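Local atomic coordinates of inclusion membrane protein A (Chlamydia trachomatis, PDB entry 6E7E), a protein that probably takes part, as a SNARE-like protein of the inclusion membrane, in the homotypic fusion of chlamydial inclusions. Residues 36-41 and 113-118; 55-60 and 140-145. The protein carries 2 engineered substitutions. All coordinates share one frame; numbering follows the deposited sequence.

Interaction 1: residues 36-41 and 113-118; sequences SKEFAT and EVRRLA
Glu-38 and Phe-39 meet Val-114, Arg-115 and Ala-118 near one end of the helical bundle that forms the soluble domain of IncA. Glu-38 and Phe-39, at the C-terminal part of helix 4-38, face the short helix 110-119. The nearest CA atoms, those of Phe-39 and Arg-115, are 9.2 Å apart, so the gap is bridged by side chains alone.

The polar half is a salt bridge with two hydrogen bonds. Arg-115 grips the carboxylate of Glu-38 side-on, through NE and NH2. NE lies 2.9 Å from Glu-38 OE1 and meets its syn lone pair. That bond is nearly straight, at 174°, and OE1 sits in the guanidinium plane. The second bond, from Arg-115 NH2 to Glu-38 OE2, is 3.0 Å long and more bent, at 137°. The two flat groups are turned 34° from each other, and OE2 is tilted out of the guanidinium plane. Arg-115 is extended from CG to NE and crosses the Glu-38 side chain at about a right angle. Its remaining nitrogen, NH1, makes a salt bridge to Glu-112 and a long, weak ion pair to Glu-31. Three carboxylates thus lie near the cation, one of them held only through that long, weak pair.

The apolar half centres on the buried ring of Phe-39. Val-114 CG1 lies over one face, offset toward the rim, 4.1 Å from Phe-39 CZ. Leu-46 of helix 44-57 touches both Phe-39 and Val-114, so a third helix joins the apolar cluster. Ala-118 CB comes to the ring edge, in plane, and stands 3.6 Å from Phe-39 CE2.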
loop_
_atom_site.group_PDB
_atom_site.type_symbol
_atom_site.label_atom_id
_atom_site.label_comp_id
_atom_site.label_asym_id
_atom_site.label_seq_id
_atom_site.Cartn_x
_atom_site.Cartn_y
_atom_site.Cartn_z
ATOM N N SER A 36 -8.637 -2.244 -18.906
ATOM C CA SER A 36 -9.522 -1.093 -19.098
ATOM C C SER A 36 -9.607 -0.743 -20.590
ATOM O O SER A 36 -10.694 -0.498 -21.101
ATOM C CB SER A 36 -9.106 0.066 -18.241
ATOM O OG SER A 36 -9.982 1.126 -18.441
ATOM N N LYS A 37 -8.475 -0.729 -21.266
ATOM C CA LYS A 37 -8.445 -0.346 -22.690
ATOM C C LYS A 37 -8.976 -1.485 -23.549
ATOM O O LYS A 37 -9.705 -1.227 -24.499
ATOM C CB LYS A 37 -7.023 0.001 -23.098
ATOM C CG LYS A 37 -6.448 1.176 -22.345
ATOM C CD LYS A 37 -7.324 2.399 -22.350
ATOM C CE LYS A 37 -6.682 3.594 -21.692
ATOM N NZ LYS A 37 -7.670 4.642 -21.372
ATOM N N GLU A 38 -8.636 -2.713 -23.220
ATOM C CA GLU A 38 -9.087 -3.887 -23.992
ATOM C C GLU A 38 -10.614 -3.938 -24.023
ATOM O O GLU A 38 -11.160 -4.358 -25.030
ATOM C CB GLU A 38 -8.559 -5.161 -23.345
ATOM C CG GLU A 38 -7.092 -5.432 -23.553
ATOM C CD GLU A 38 -6.605 -6.536 -22.637
ATOM O OE1 GLU A 38 -7.446 -7.446 -22.340
ATOM O OE2 GLU A 38 -5.401 -6.504 -22.248
ATOM N N PHE A 39 -11.259 -3.576 -22.924
ATOM C CA PHE A 39 -12.711 -3.748 -22.727
ATOM C C PHE A 39 -13.494 -2.453 -22.877
ATOM O O PHE A 39 -14.709 -2.458 -22.722
ATOM C CB PHE A 39 -13.000 -4.472 -21.419
ATOM C CG PHE A 39 -12.744 -5.948 -21.529
ATOM C CD1 PHE A 39 -11.484 -6.487 -21.319
ATOM C CD2 PHE A 39 -13.771 -6.798 -21.900
ATOM C CE1 PHE A 39 -11.247 -7.837 -21.507
ATOM C CE2 PHE A 39 -13.528 -8.147 -22.068
ATOM C CZ PHE A 39 -12.272 -8.664 -21.877
ATOM N N ALA A 40 -12.842 -1.374 -23.257
ATOM C CA ALA A 40 -13.507 -0.059 -23.316
ATOM C C ALA A 40 -14.734 -0.138 -24.224
ATOM O O ALA A 40 -15.727 0.509 -23.897
ATOM C CB ALA A 40 -12.545 0.987 -23.785
ATOM N N THR A 41 -14.682 -0.875 -25.335
ATOM C CA THR A 41 -15.815 -0.905 -26.291
ATOM C C THR A 41 -16.687 -2.149 -26.124
ATOM O O THR A 41 -17.662 -2.231 -26.861
ATOM C CB THR A 41 -15.311 -0.807 -27.731
ATOM O OG1 THR A 41 -14.457 -1.916 -28.008
ATOM C CG2 THR A 41 -14.575 0.479 -28.003
ATOM N N GLU A 113 -8.910 -14.080 -15.599
ATOM C CA GLU A 113 -10.197 -14.789 -15.548
ATOM C C GLU A 113 -11.237 -14.027 -16.371
ATOM O O GLU A 113 -12.001 -14.656 -17.106
ATOM C CB GLU A 113 -10.646 -15.062 -14.128
ATOM C CG GLU A 113 -11.973 -15.793 -14.053
ATOM C CD GLU A 113 -12.063 -17.185 -14.660
ATOM O OE1 GLU A 113 -11.024 -17.728 -15.105
ATOM O OE2 GLU A 113 -13.178 -17.744 -14.650
ATOM N N VAL A 114 -11.298 -12.708 -16.282
ATOM C CA VAL A 114 -12.216 -11.915 -17.120
ATOM C C VAL A 114 -11.902 -12.157 -18.586
ATOM O O VAL A 114 -12.828 -12.337 -19.383
ATOM C CB VAL A 114 -12.075 -10.430 -16.783
ATOM C CG1 VAL A 114 -12.621 -9.543 -17.872
ATOM C CG2 VAL A 114 -12.721 -10.127 -15.453
ATOM N N ARG A 115 -10.626 -12.127 -18.950
ATOM C CA ARG A 115 -10.270 -12.355 -20.379
ATOM C C ARG A 115 -10.730 -13.752 -20.829
ATOM O O ARG A 115 -11.281 -13.867 -21.931
ATOM C CB ARG A 115 -8.779 -12.152 -20.631
ATOM C CG ARG A 115 -8.332 -10.709 -20.431
ATOM C CD ARG A 115 -6.842 -10.707 -20.665
ATOM N NE ARG A 115 -6.301 -9.381 -20.502
ATOM C CZ ARG A 115 -5.372 -9.030 -19.640
ATOM N NH1 ARG A 115 -4.847 -9.914 -18.809
ATOM N NH2 ARG A 115 -5.024 -7.759 -19.560
ATOM N N ARG A 116 -10.563 -14.734 -19.977
ATOM C CA ARG A 116 -10.949 -16.129 -20.265
ATOM C C ARG A 116 -12.461 -16.196 -20.462
ATOM O O ARG A 116 -12.920 -16.794 -21.452
ATOM C CB ARG A 116 -10.496 -17.066 -19.142
ATOM C CG ARG A 116 -10.640 -18.549 -19.455
ATOM C CD ARG A 116 -10.433 -19.465 -18.270
ATOM N NE ARG A 116 -11.547 -19.364 -17.361
ATOM C CZ ARG A 116 -12.748 -19.886 -17.569
ATOM N NH1 ARG A 116 -12.973 -20.668 -18.617
ATOM N NH2 ARG A 116 -13.709 -19.682 -16.688
ATOM N N LEU A 117 -13.225 -15.617 -19.548
ATOM C CA LEU A 117 -14.690 -15.609 -19.662
ATOM C C LEU A 117 -15.126 -14.912 -20.954
ATOM O O LEU A 117 -15.985 -15.433 -21.672
ATOM C CB LEU A 117 -15.282 -14.915 -18.456
ATOM C CG LEU A 117 -15.115 -15.648 -17.133
ATOM C CD1 LEU A 117 -15.502 -14.737 -15.987
ATOM C CD2 LEU A 117 -15.925 -16.935 -17.092
ATOM N N ALA A 118 -14.571 -13.747 -21.244
ATOM C CA ALA A 118 -14.980 -12.967 -22.425
ATOM C C ALA A 118 -14.670 -13.761 -23.690
ATOM O O ALA A 118 -15.503 -13.800 -24.618
ATOM C CB ALA A 118 -14.283 -11.640 -22.445
#

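Interaction 2: residues 55-60 and 140-145; sequences SCLQGF and DEIGQL
Phe-60 and Leu-57 both press on the side chain of Ile-142 in the tight part of this buried contact. Ile-142 is the residue of the pair of segments that loses most surface here. Its CD1 lies 3.9 Å from Leu-57 CD2, and the two side chains cross at about a right angle. The same methyl also touches the backbone oxygen of Cys-56. One bond back, Ile-142 CG1 meets the edge of the Phe-60 ring, near its plane, 3.9 Å from Phe-60 CE1. Phe-60 CG is anti to the backbone N (chi1 -180°), and from there the ring reaches helix 125-165. Leu-145, one turn after Ile-142, brings CD2 to within 3.9 Å of Phe-60 CZ. No hydrogen bond joins the two segments.

The segments belong to the middle of the IncA helical bundle. A type II beta turn from Leu-57 to Phe-60 follows helix 44-57 and leads the chain out of it. Gly-59 takes the positive phi (68°) usual at the third position of such a turn. Ile-21, Asn-22 and Leu-25 of helix 4-38 also touch Phe-60. Leu-100 of helix 87-107 packs on both Phe-60 and Leu-145.

The outer side is looser and polar. Gln-58 and Gly-59 are exposed at the turn and make no contact with segment 140-145. Gln-58 folds back instead, with a weak bond from NE2 to Ser-55 O. Across the contact, Asp-140, Gly-143 and Gln-144 form the exposed side of their helix. Cys-56 is partly exposed. It meets segment 140-145 through its backbone O, while its side chain touches Leu-138 and Arg-139 of the same helix.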
loop_
_atom_site.group_PDB
_atom_site.type_symbol
_atom_site.label_atom_id
_atom_site.label_comp_id
_atom_site.label_asym_id
_atom_site.label_seq_id
_atom_site.Cartn_x
_atom_site.Cartn_y
_atom_site.Cartn_z
ATOM N N SER A 55 -6.142 3.989 -11.071
ATOM C CA SER A 55 -6.120 5.292 -10.376
ATOM C C SER A 55 -5.832 5.108 -8.885
ATOM O O SER A 55 -5.014 5.864 -8.318
ATOM C CB SER A 55 -7.431 6.004 -10.610
ATOM O OG SER A 55 -7.559 6.391 -11.968
ATOM N N CYS A 56 -6.475 4.154 -8.219
ATOM C CA CYS A 56 -6.357 4.082 -6.752
ATOM C C CYS A 56 -4.974 3.536 -6.372
ATOM O O CYS A 56 -4.519 3.787 -5.240
ATOM C CB CYS A 56 -7.517 3.334 -6.117
ATOM S SG CYS A 56 -7.360 1.553 -6.182
ATOM N N LEU A 57 -4.276 2.863 -7.277
ATOM C CA LEU A 57 -2.926 2.312 -6.997
ATOM C C LEU A 57 -1.815 3.302 -7.380
ATOM O O LEU A 57 -0.667 3.055 -7.000
ATOM C CB LEU A 57 -2.785 0.964 -7.697
ATOM C CG LEU A 57 -3.727 -0.111 -7.169
ATOM C CD1 LEU A 57 -3.562 -1.400 -7.945
ATOM C CD2 LEU A 57 -3.494 -0.374 -5.693
ATOM N N GLN A 58 -2.150 4.437 -8.001
ATOM C CA GLN A 58 -1.175 5.510 -8.295
ATOM C C GLN A 58 -0.510 5.959 -6.997
ATOM O O GLN A 58 -1.214 6.193 -6.005
ATOM C CB GLN A 58 -1.843 6.719 -8.950
ATOM C CG GLN A 58 -2.266 6.502 -10.391
ATOM C CD GLN A 58 -2.852 7.739 -11.026
ATOM O OE1 GLN A 58 -2.335 8.251 -12.013
ATOM N NE2 GLN A 58 -3.944 8.228 -10.461
ATOM N N GLY A 59 0.811 6.054 -7.022
ATOM C CA GLY A 59 1.576 6.647 -5.924
ATOM C C GLY A 59 1.511 5.794 -4.670
ATOM O O GLY A 59 1.699 6.348 -3.572
ATOM N N PHE A 60 1.313 4.479 -4.789
ATOM C CA PHE A 60 1.222 3.617 -3.593
ATOM C C PHE A 60 2.501 3.765 -2.765
ATOM O O PHE A 60 2.360 3.754 -1.580
ATOM C CB PHE A 60 0.896 2.162 -3.942
ATOM C CG PHE A 60 0.798 1.288 -2.719
ATOM C CD1 PHE A 60 -0.325 1.287 -1.919
ATOM C CD2 PHE A 60 1.890 0.595 -2.262
ATOM C CE1 PHE A 60 -0.380 0.536 -0.754
ATOM C CE2 PHE A 60 1.834 -0.164 -1.105
ATOM C CZ PHE A 60 0.702 -0.188 -0.348
ATOM N N ASP A 140 -10.082 1.368 1.096
ATOM C CA ASP A 140 -10.194 1.513 2.567
ATOM C C ASP A 140 -8.812 1.243 3.190
ATOM O O ASP A 140 -8.349 1.976 4.052
ATOM C CB ASP A 140 -11.300 0.612 3.130
ATOM C CG ASP A 140 -12.718 1.126 2.909
ATOM O OD1 ASP A 140 -12.866 2.296 2.496
ATOM O OD2 ASP A 140 -13.666 0.341 3.131
ATOM N N GLU A 141 -8.187 0.139 2.802
ATOM C CA GLU A 141 -6.897 -0.236 3.429
ATOM C C GLU A 141 -5.833 0.817 3.101
ATOM O O GLU A 141 -4.997 1.148 3.977
ATOM C CB GLU A 141 -6.475 -1.601 2.918
ATOM C CG GLU A 141 -7.316 -2.754 3.417
ATOM C CD GLU A 141 -7.265 -3.017 4.912
ATOM O OE1 GLU A 141 -6.333 -2.574 5.574
ATOM O OE2 GLU A 141 -8.172 -3.693 5.382
ATOM N N ILE A 142 -5.762 1.264 1.864
ATOM C CA ILE A 142 -4.729 2.247 1.447
ATOM C C ILE A 142 -4.962 3.550 2.218
ATOM O O ILE A 142 -3.962 4.173 2.656
ATOM C CB ILE A 142 -4.696 2.427 -0.079
ATOM C CG1 ILE A 142 -4.252 1.138 -0.771
ATOM C CG2 ILE A 142 -3.791 3.579 -0.467
ATOM C CD1 ILE A 142 -4.436 1.180 -2.275
ATOM N N GLY A 143 -6.212 3.954 2.424
ATOM C CA GLY A 143 -6.494 5.190 3.170
ATOM C C GLY A 143 -5.971 5.087 4.585
ATOM O O GLY A 143 -5.376 6.062 5.101
ATOM N N GLN A 144 -6.248 3.958 5.237
ATOM C CA GLN A 144 -5.818 3.731 6.641
ATOM C C GLN A 144 -4.282 3.768 6.724
ATOM O O GLN A 144 -3.716 4.457 7.587
ATOM C CB GLN A 144 -6.421 2.430 7.172
ATOM C CG GLN A 144 -5.910 1.949 8.519
ATOM C CD GLN A 144 -6.973 1.215 9.303
ATOM O OE1 GLN A 144 -6.802 0.062 9.701
ATOM N NE2 GLN A 144 -8.094 1.882 9.526
ATOM N N LEU A 145 -3.611 3.063 5.818
ATOM C CA LEU A 145 -2.134 3.054 5.800
ATOM C C LEU A 145 -1.572 4.466 5.560
ATOM O O LEU A 145 -0.644 4.889 6.255
ATOM C CB LEU A 145 -1.694 2.083 4.708
ATOM C CG LEU A 145 -0.186 2.033 4.478
ATOM C CD1 LEU A 145 0.538 1.455 5.683
ATOM C CD2 LEU A 145 0.139 1.258 3.213
#

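From the N terminus, helix 4-38 leads into segment 36-41, the first half of interaction 1. Helix 44-57 follows and runs into segment 55-60, the first half of interaction 2. The chain then passes through helices 65-73, 79-82 and 87-107. At 113-118, in helix 110-119, it closes interaction 1 across 71 intervening residues. At 140-145, in helix 125-165, it closes interaction 2 across 79. The two closures cross, because their segments alternate. Consecutive helices in the first half are thus tied to consecutive helices in the second. The contact centres lie about 24 Å apart. Interaction 1 lies toward one end of the bundle, and interaction 2 near the chain centre.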